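Local coordinates for protein putative TetR-family transcriptional regulator (PDB 2HXO) that probably binds cis-regulatory DNA through a helix-turn-helix domain and controls transcription, as TetR-family regulators generally do, at residues Asp69-Ala74 / Glu103-Leu108; Val94-Trp99 / Asp213-Phe218; Thr189-Leu194 / Asp207-His212. All coordinates share one frame; numbering follows the deposited sequence.

Contact 1 is buried; contact 2 is also near the centre but only partly buried, with an arginine at its margin. Both use helix 87-104, whereas contact 3 lies far out, its centre about 27 Å from that of the chain. Val-72 of contact 1 packs on Leu-98 of contact 2, so the two touch through apolar side chains. Their chemistry differs: valine methyls against a leucine and two rings in contact 1, an offset aromatic stack in contact 2. Contact 3 is more polar, with a long salt bridge and one apolar pair. Its second segment runs into helix 214-230 of contact 2, and a probable His-212 to Gln-217 hydrogen bond ties the two, near the second subunit.

Contact 1 (Asp69-Ala74 / Glu103-Leu108); sequences DAVVTA and EAHPWL
Aliphatic packing carries most of this contact, and Val-71 is its centre. With CG1 anti to the backbone N (chi1 154°), Val-71 splays its two methyls onto different partners. CG1 meets Leu-108 tip to tip, 3.8 Å from CD2 of that leucine, whose other methyl, CD1, is approached by Val-72 CG2 at 4.2 Å.

The second methyl serves the aromatic side. Val-71 CG2 sits over one face of the His-105 imidazole in a CH-pi contact, 4.0 Å from the ring centroid and 15° off its normal. The same methyl also touches the six-membered ring of Trp-107, 4.2 Å from CZ2.

No hydrogen bond crosses between the segments; the polar ends of the two rings turn to a common acceptor instead. His-105 ND1 and Trp-107 NE1 both hydrogen-bond to Asp-30 OD2, which should fix the rotation of the imidazole and keep its face presented to Val-71. The shared carboxylate would probably also favour a protonated histidine.

Asp-30 belongs to helix 18-31, so the turn joining helices 87-104 and 107-118 is fastened to that helix, while helix 60-76 packs against the turn through Val-71. Val-72 also touches Val-124 and Ile-128 of helix 124-138.

Contact 2 (Val94-Trp99 / Asp213-Phe218); sequences VALGLW and DDREQF
Helices 87-104 and 214-230 run roughly antiparallel here, their short segments inclined at 146° with axes 11.3 Å apart, wide enough for two aromatic side chains to overlap. Trp-99 and Phe-218 both hold CG anti to the backbone N and slide past each other. They form an offset stack, the phenyl centroid 4.6 Å from that of the six-membered indole ring and the planes 30° apart. Trp-99 CE3 lies over the phenyl face, 3.4 Å from Phe-218 CG, while Phe-218 CB lies over the indole face.

The phenyl edge is lined by Leu-96 CD2 and by the backbone of Ala-95, whose O lies 3.2 Å from Phe-218 CE2. At the indole rim, Asp-214 CB comes in near the ring plane, 3.7 Å from Trp-99 CH2. Leu-96 CD2 lies over the centre of one face of the Arg-215 guanidinium, which is salt-bridged to Asp-100. An alanine for Trp-99 removes the indole and would probably leave Phe-218 and the first turn of helix 214-230 poorly held.

Asp-213, the N-cap, starts that turn, its carboxylate accepting weak bonds from Arg-215 N and Glu-216 N. This is interhelical aromatic packing within the all-helical C-terminal domain of a TetR-type regulator.

Contact 3 (Thr189-Leu194 / Asp207-His212); sequences TAWEGL and DQVRGH
The end of helix 182-191 meets the loop ahead of helix 214-230 through side chains whose torsions place their ends. Arg-210 leaves the backbone with CG anti to N, then bends at chi3 (-48°), which carries its guanidinium across to Thr-189 and Glu-192. Glu-192 is extended beyond CG, and its OE2 makes a long salt bridge to Arg-210 NH2 at 3.6 Å, the carboxylate and guanidinium planes 66° apart. The arginine's stronger partner is Asp-185, salt-bridged to NE, so its charge is probably shared between two carboxylates.

Thr-189 keeps OG1 in the crowded position between the backbone N and the carbonyl carbon (chi1 43°), where it hydrogen-bonds to main-chain oxygens one turn back; its CG2 lies 2.9 Å from Arg-210 NH2, a tight approach. The other carboxylate oxygen of Glu-192, OE1, rests 3.7 Å from Asp-207 CB.

The apolar part is a single pair. Trp-191 has CG anti to its carbonyl carbon, and its side chain crosses that of Val-209 at about a right angle, CE3 3.8 Å from Val-209 CG2.

Helix 200-205 touches Trp-191 through Thr-202. Phe-129 and Pro-126 of the second subunit also meet this indole, placing this end of helix 182-191 at the dimer interface.

Contact 1 (Asp69-Ala74 / Glu103-Leu108)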
loop_
_atom_site.group_PDB
_atom_site.type_symbol
_atom_site.label_atom_id
_atom_site.label_comp_id
_atom_site.label_asym_id
_atom_site.label_seq_id
_atom_site.Cartn_x
_atom_site.Cartn_y
_atom_site.Cartn_z
ATOM N N ASP A 69 15.644 5.261 7.153
ATOM C CA ASP A 69 16.464 4.126 7.567
ATOM C C ASP A 69 16.651 4.070 9.080
ATOM O O ASP A 69 16.530 3.007 9.692
ATOM C CB ASP A 69 17.831 4.211 6.877
ATOM C CG ASP A 69 18.723 3.006 7.155
ATOM O OD1 ASP A 69 18.655 2.021 6.393
ATOM O OD2 ASP A 69 19.500 3.039 8.131
ATOM N N ALA A 70 16.949 5.213 9.687
ATOM C CA ALA A 70 17.168 5.267 11.129
ATOM C C ALA A 70 15.914 4.861 11.904
ATOM O O ALA A 70 15.978 4.084 12.856
ATOM C CB ALA A 70 17.605 6.669 11.537
ATOM N N VAL A 71 14.776 5.401 11.497
ATOM C CA VAL A 71 13.513 5.096 12.147
ATOM C C VAL A 71 13.132 3.619 11.989
ATOM O O VAL A 71 12.701 2.977 12.941
ATOM C CB VAL A 71 12.386 5.990 11.575
ATOM C CG1 VAL A 71 11.033 5.309 11.734
ATOM C CG2 VAL A 71 12.393 7.331 12.296
ATOM N N VAL A 72 13.297 3.093 10.781
ATOM C CA VAL A 72 12.965 1.704 10.499
ATOM C C VAL A 72 13.855 0.748 11.296
ATOM O O VAL A 72 13.361 -0.177 11.948
ATOM C CB VAL A 72 13.089 1.421 8.984
ATOM C CG1 VAL A 72 12.991 -0.068 8.708
ATOM C CG2 VAL A 72 11.989 2.168 8.236
ATOM N N THR A 73 15.162 0.978 11.247
ATOM C CA THR A 73 16.113 0.146 11.967
ATOM C C THR A 73 15.804 0.115 13.452
ATOM O O THR A 73 15.817 -0.942 14.081
ATOM C CB THR A 73 17.555 0.671 11.799
ATOM O OG1 THR A 73 17.990 0.468 10.449
ATOM C CG2 THR A 73 18.504 -0.050 12.744
ATOM N N ALA A 74 15.525 1.282 14.016
ATOM C CA ALA A 74 15.244 1.381 15.444
ATOM C C ALA A 74 13.969 0.645 15.824
ATOM O O ALA A 74 13.929 -0.054 16.838
ATOM C CB ALA A 74 15.153 2.854 15.866
ATOM N N GLU A 103 3.158 4.653 12.172
ATOM C CA GLU A 103 2.089 5.192 12.993
ATOM C C GLU A 103 2.646 6.348 13.821
ATOM O O GLU A 103 1.971 7.361 14.042
ATOM C CB GLU A 103 1.543 4.079 13.890
ATOM C CG GLU A 103 0.512 4.503 14.912
ATOM C CD GLU A 103 -0.440 3.363 15.255
ATOM O OE1 GLU A 103 -1.384 3.128 14.464
ATOM O OE2 GLU A 103 -0.237 2.695 16.299
ATOM N N ALA A 104 3.888 6.194 14.266
ATOM C CA ALA A 104 4.544 7.226 15.056
ATOM C C ALA A 104 5.093 8.328 14.146
ATOM O O ALA A 104 5.242 9.481 14.566
ATOM C CB ALA A 104 5.674 6.615 15.876
ATOM N N HIS A 105 5.386 7.971 12.899
ATOM C CA HIS A 105 5.922 8.913 11.921
ATOM C C HIS A 105 5.133 8.815 10.613
ATOM O O HIS A 105 5.478 8.039 9.721
ATOM C CB HIS A 105 7.397 8.604 11.647
ATOM C CG HIS A 105 8.271 8.632 12.866
ATOM N ND1 HIS A 105 9.167 9.549 13.299
ATOM C CD2 HIS A 105 8.316 7.600 13.777
ATOM C CE1 HIS A 105 9.737 9.054 14.450
ATOM N NE2 HIS A 105 9.205 7.876 14.716
ATOM N N PRO A 106 4.065 9.613 10.482
ATOM C CA PRO A 106 3.194 9.645 9.299
ATOM C C PRO A 106 3.918 9.758 7.969
ATOM O O PRO A 106 3.537 9.125 6.980
ATOM C CB PRO A 106 2.296 10.849 9.571
ATOM C CG PRO A 106 2.178 10.830 11.070
ATOM C CD PRO A 106 3.604 10.573 11.500
ATOM N N TRP A 107 4.956 10.581 7.943
ATOM C CA TRP A 107 5.738 10.781 6.725
ATOM C C TRP A 107 6.446 9.496 6.255
ATOM O O TRP A 107 6.765 9.354 5.074
ATOM C CB TRP A 107 6.782 11.874 6.962
ATOM C CG TRP A 107 7.657 11.612 8.166
ATOM C CD1 TRP A 107 7.434 12.021 9.451
ATOM C CD2 TRP A 107 8.879 10.860 8.194
ATOM N NE1 TRP A 107 8.442 11.576 10.277
ATOM C CE2 TRP A 107 9.341 10.859 9.532
ATOM C CE3 TRP A 107 9.628 10.185 7.218
ATOM C CZ2 TRP A 107 10.523 10.208 9.921
ATOM C CZ3 TRP A 107 10.807 9.536 7.606
ATOM C CH2 TRP A 107 11.239 9.555 8.947
ATOM N N LEU A 108 6.679 8.562 7.174
ATOM C CA LEU A 108 7.378 7.320 6.844
ATOM C C LEU A 108 6.795 6.515 5.687
ATOM O O LEU A 108 7.540 6.030 4.832
ATOM C CB LEU A 108 7.473 6.412 8.075
ATOM C CG LEU A 108 8.463 5.248 7.942
ATOM C CD1 LEU A 108 9.879 5.798 7.785
ATOM C CD2 LEU A 108 8.400 4.356 9.167
#

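Contact 2 (Val94-Trp99 / Asp213-Phe218)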
loop_
_atom_site.group_PDB
_atom_site.type_symbol
_atom_site.label_atom_id
_atom_site.label_comp_id
_atom_site.label_asym_id
_atom_site.label_seq_id
_atom_site.Cartn_x
_atom_site.Cartn_y
_atom_site.Cartn_z
ATOM N N VAL A 94 8.816 -7.985 12.596
ATOM C CA VAL A 94 9.288 -7.048 11.586
ATOM C C VAL A 94 8.130 -6.181 11.107
ATOM O O VAL A 94 8.258 -4.964 11.031
ATOM C CB VAL A 94 9.891 -7.756 10.369
ATOM C CG1 VAL A 94 10.175 -6.725 9.275
ATOM C CG2 VAL A 94 11.167 -8.465 10.768
ATOM N N ALA A 95 7.000 -6.812 10.804
ATOM C CA ALA A 95 5.816 -6.105 10.314
ATOM C C ALA A 95 5.241 -5.116 11.345
ATOM O O ALA A 95 4.863 -3.994 10.994
ATOM C CB ALA A 95 4.748 -7.120 9.891
ATOM N N LEU A 96 5.165 -5.525 12.610
ATOM C CA LEU A 96 4.654 -4.625 13.650
ATOM C C LEU A 96 5.610 -3.459 13.850
ATOM O O LEU A 96 5.182 -2.336 14.099
ATOM C CB LEU A 96 4.472 -5.361 14.974
ATOM C CG LEU A 96 3.304 -6.343 14.969
ATOM C CD1 LEU A 96 3.236 -7.057 16.316
ATOM C CD2 LEU A 96 2.008 -5.591 14.671
ATOM N N GLY A 97 6.909 -3.732 13.748
ATOM C CA GLY A 97 7.891 -2.671 13.879
ATOM C C GLY A 97 7.589 -1.643 12.800
ATOM O O GLY A 97 7.560 -0.446 13.073
ATOM N N LEU A 98 7.345 -2.100 11.572
ATOM C CA LEU A 98 7.043 -1.174 10.487
ATOM C C LEU A 98 5.697 -0.482 10.710
ATOM O O LEU A 98 5.571 0.722 10.520
ATOM C CB LEU A 98 7.049 -1.907 9.137
ATOM C CG LEU A 98 8.439 -2.324 8.637
ATOM C CD1 LEU A 98 8.314 -3.098 7.343
ATOM C CD2 LEU A 98 9.311 -1.075 8.442
ATOM N N TRP A 99 4.689 -1.250 11.112
ATOM C CA TRP A 99 3.363 -0.698 11.363
ATOM C C TRP A 99 3.403 0.394 12.437
ATOM O O TRP A 99 2.861 1.486 12.244
ATOM C CB TRP A 99 2.405 -1.812 11.795
ATOM C CG TRP A 99 1.095 -1.305 12.350
ATOM C CD1 TRP A 99 0.852 -0.870 13.633
ATOM C CD2 TRP A 99 -0.160 -1.225 11.660
ATOM N NE1 TRP A 99 -0.476 -0.538 13.778
ATOM C CE2 TRP A 99 -1.118 -0.746 12.584
ATOM C CE3 TRP A 99 -0.568 -1.515 10.354
ATOM C CZ2 TRP A 99 -2.460 -0.556 12.241
ATOM C CZ3 TRP A 99 -1.903 -1.325 10.012
ATOM C CH2 TRP A 99 -2.832 -0.853 10.952
ATOM N N ASP A 213 -10.445 -3.535 15.061
ATOM C CA ASP A 213 -9.096 -3.083 15.389
ATOM C C ASP A 213 -8.170 -3.237 14.187
ATOM O O ASP A 213 -7.996 -4.334 13.654
ATOM C CB ASP A 213 -8.538 -3.865 16.586
ATOM C CG ASP A 213 -7.121 -3.428 16.965
ATOM O OD1 ASP A 213 -6.713 -2.304 16.588
ATOM O OD2 ASP A 213 -6.416 -4.199 17.649
ATOM N N ASP A 214 -7.579 -2.126 13.763
ATOM C CA ASP A 214 -6.682 -2.117 12.617
ATOM C C ASP A 214 -5.441 -2.977 12.859
ATOM O O ASP A 214 -5.072 -3.792 12.018
ATOM C CB ASP A 214 -6.257 -0.682 12.299
ATOM C CG ASP A 214 -7.436 0.226 12.004
ATOM O OD1 ASP A 214 -8.085 0.039 10.950
ATOM O OD2 ASP A 214 -7.719 1.125 12.830
ATOM N N ARG A 215 -4.811 -2.790 14.015
ATOM C CA ARG A 215 -3.602 -3.517 14.378
ATOM C C ARG A 215 -3.792 -5.031 14.311
ATOM O O ARG A 215 -2.943 -5.752 13.775
ATOM C CB ARG A 215 -3.149 -3.096 15.783
ATOM C CG ARG A 215 -1.742 -3.551 16.207
ATOM C CD ARG A 215 -1.233 -2.633 17.320
ATOM N NE ARG A 215 0.217 -2.658 17.505
ATOM C CZ ARG A 215 0.890 -3.674 18.043
ATOM N NH1 ARG A 215 0.243 -4.758 18.452
ATOM N NH2 ARG A 215 2.212 -3.597 18.177
ATOM N N GLU A 216 -4.901 -5.517 14.855
ATOM C CA GLU A 216 -5.174 -6.947 14.826
ATOM C C GLU A 216 -5.446 -7.400 13.397
ATOM O O GLU A 216 -5.079 -8.508 13.001
ATOM C CB GLU A 216 -6.364 -7.280 15.724
ATOM C CG GLU A 216 -6.034 -7.158 17.212
ATOM C CD GLU A 216 -4.745 -7.886 17.585
ATOM O OE1 GLU A 216 -4.722 -9.139 17.526
ATOM O OE2 GLU A 216 -3.747 -7.201 17.930
ATOM N N GLN A 217 -6.105 -6.547 12.627
ATOM C CA GLN A 217 -6.392 -6.866 11.242
ATOM C C GLN A 217 -5.042 -7.072 10.554
ATOM O O GLN A 217 -4.819 -8.067 9.859
ATOM C CB GLN A 217 -7.140 -5.705 10.578
ATOM C CG GLN A 217 -7.352 -5.901 9.083
ATOM C CD GLN A 217 -8.129 -7.165 8.798
ATOM O OE1 GLN A 217 -9.225 -7.345 9.326
ATOM N NE2 GLN A 217 -7.563 -8.055 7.968
ATOM N N PHE A 218 -4.148 -6.114 10.769
ATOM C CA PHE A 218 -2.812 -6.134 10.213
ATOM C C PHE A 218 -2.117 -7.467 10.463
ATOM O O PHE A 218 -1.652 -8.115 9.522
ATOM C CB PHE A 218 -1.990 -5.001 10.822
ATOM C CG PHE A 218 -0.602 -4.883 10.246
ATOM C CD1 PHE A 218 -0.419 -4.609 8.891
ATOM C CD2 PHE A 218 0.521 -5.063 11.052
ATOM C CE1 PHE A 218 0.858 -4.517 8.342
ATOM C CE2 PHE A 218 1.803 -4.973 10.513
ATOM C CZ PHE A 218 1.970 -4.697 9.144
#

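Contact 3 (Thr189-Leu194 / Asp207-His212)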
loop_
_atom_site.group_PDB
_atom_site.type_symbol
_atom_site.label_atom_id
_atom_site.label_comp_id
_atom_site.label_asym_id
_atom_site.label_seq_id
_atom_site.Cartn_x
_atom_site.Cartn_y
_atom_site.Cartn_z
ATOM N N THR A 189 -22.457 2.312 10.090
ATOM C CA THR A 189 -23.854 2.674 9.890
ATOM C C THR A 189 -24.131 2.988 8.425
ATOM O O THR A 189 -25.144 2.553 7.875
ATOM C CB THR A 189 -24.277 3.865 10.789
ATOM O OG1 THR A 189 -23.255 4.865 10.792
ATOM C CG2 THR A 189 -24.506 3.392 12.211
ATOM N N ALA A 190 -23.225 3.724 7.785
ATOM C CA ALA A 190 -23.395 4.062 6.373
ATOM C C ALA A 190 -23.595 2.803 5.532
ATOM O O ALA A 190 -24.458 2.770 4.654
ATOM C CB ALA A 190 -22.187 4.836 5.868
ATOM N N TRP A 191 -22.793 1.772 5.803
ATOM C CA TRP A 191 -22.887 0.508 5.070
ATOM C C TRP A 191 -24.192 -0.208 5.381
ATOM O O TRP A 191 -24.790 -0.835 4.505
ATOM C CB TRP A 191 -21.695 -0.399 5.406
ATOM C CG TRP A 191 -20.434 -0.008 4.687
ATOM C CD1 TRP A 191 -20.205 1.162 4.020
ATOM C CD2 TRP A 191 -19.231 -0.781 4.566
ATOM N NE1 TRP A 191 -18.941 1.166 3.489
ATOM C CE2 TRP A 191 -18.317 -0.012 3.806
ATOM C CE3 TRP A 191 -18.833 -2.047 5.021
ATOM C CZ2 TRP A 191 -17.027 -0.466 3.490
ATOM C CZ3 TRP A 191 -17.543 -2.502 4.706
ATOM C CH2 TRP A 191 -16.661 -1.709 3.947
ATOM N N GLU A 192 -24.627 -0.108 6.633
ATOM C CA GLU A 192 -25.877 -0.727 7.068
ATOM C C GLU A 192 -27.070 -0.102 6.350
ATOM O O GLU A 192 -28.206 -0.531 6.535
ATOM C CB GLU A 192 -26.035 -0.585 8.588
ATOM C CG GLU A 192 -25.235 -1.618 9.367
ATOM C CD GLU A 192 -25.223 -1.368 10.861
ATOM O OE1 GLU A 192 -24.796 -2.280 11.603
ATOM O OE2 GLU A 192 -25.628 -0.263 11.293
ATOM N N GLY A 193 -26.799 0.910 5.529
ATOM C CA GLY A 193 -27.844 1.573 4.773
ATOM C C GLY A 193 -27.893 1.055 3.342
ATOM O O GLY A 193 -28.813 1.369 2.581
ATOM N N LEU A 194 -26.897 0.255 2.974
ATOM C CA LEU A 194 -26.840 -0.308 1.633
ATOM C C LEU A 194 -27.990 -1.289 1.462
ATOM O O LEU A 194 -28.422 -1.915 2.429
ATOM C CB LEU A 194 -25.498 -1.016 1.418
ATOM C CG LEU A 194 -24.280 -0.086 1.361
ATOM C CD1 LEU A 194 -22.994 -0.889 1.368
ATOM C CD2 LEU A 194 -24.367 0.777 0.117
ATOM N N ASP A 207 -21.890 -4.491 10.597
ATOM C CA ASP A 207 -21.677 -4.196 12.012
ATOM C C ASP A 207 -20.253 -4.447 12.499
ATOM O O ASP A 207 -19.755 -3.732 13.373
ATOM C CB ASP A 207 -22.667 -5.003 12.861
ATOM C CG ASP A 207 -22.704 -6.472 12.476
ATOM O OD1 ASP A 207 -23.591 -7.199 12.968
ATOM O OD2 ASP A 207 -21.845 -6.900 11.680
ATOM N N GLN A 208 -19.601 -5.459 11.935
ATOM C CA GLN A 208 -18.238 -5.795 12.324
ATOM C C GLN A 208 -17.250 -4.668 12.051
ATOM O O GLN A 208 -16.130 -4.693 12.552
ATOM C CB GLN A 208 -17.780 -7.066 11.604
ATOM C CG GLN A 208 -18.502 -8.317 12.058
ATOM C CD GLN A 208 -18.131 -9.538 11.239
ATOM O OE1 GLN A 208 -16.957 -9.908 11.138
ATOM N NE2 GLN A 208 -19.136 -10.174 10.649
ATOM N N VAL A 209 -17.659 -3.680 11.260
ATOM C CA VAL A 209 -16.779 -2.554 10.956
ATOM C C VAL A 209 -16.500 -1.781 12.240
ATOM O O VAL A 209 -15.362 -1.382 12.511
ATOM C CB VAL A 209 -17.418 -1.574 9.944
ATOM C CG1 VAL A 209 -16.485 -0.395 9.717
ATOM C CG2 VAL A 209 -17.710 -2.279 8.627
ATOM N N ARG A 210 -17.557 -1.575 13.022
ATOM C CA ARG A 210 -17.487 -0.845 14.286
ATOM C C ARG A 210 -16.688 -1.644 15.308
ATOM O O ARG A 210 -17.003 -2.801 15.577
ATOM C CB ARG A 210 -18.907 -0.600 14.811
ATOM C CG ARG A 210 -19.049 0.527 15.835
ATOM C CD ARG A 210 -20.526 0.835 16.071
ATOM N NE ARG A 210 -21.249 0.974 14.804
ATOM C CZ ARG A 210 -22.573 1.049 14.692
ATOM N NH1 ARG A 210 -23.338 1.005 15.776
ATOM N NH2 ARG A 210 -23.135 1.155 13.494
ATOM N N GLY A 211 -15.657 -1.027 15.873
ATOM C CA GLY A 211 -14.843 -1.719 16.857
ATOM C C GLY A 211 -13.803 -2.624 16.222
ATOM O O GLY A 211 -13.144 -3.420 16.897
ATOM N N HIS A 212 -13.668 -2.512 14.908
ATOM C CA HIS A 212 -12.696 -3.301 14.172
ATOM C C HIS A 212 -11.319 -2.726 14.470
ATOM O O HIS A 212 -11.059 -1.559 14.182
ATOM C CB HIS A 212 -12.997 -3.221 12.671
ATOM C CG HIS A 212 -11.830 -3.567 11.799
ATOM N ND1 HIS A 212 -11.116 -2.616 11.100
ATOM C CD2 HIS A 212 -11.236 -4.755 11.532
ATOM C CE1 HIS A 212 -10.134 -3.204 10.439
ATOM N NE2 HIS A 212 -10.186 -4.502 10.684
#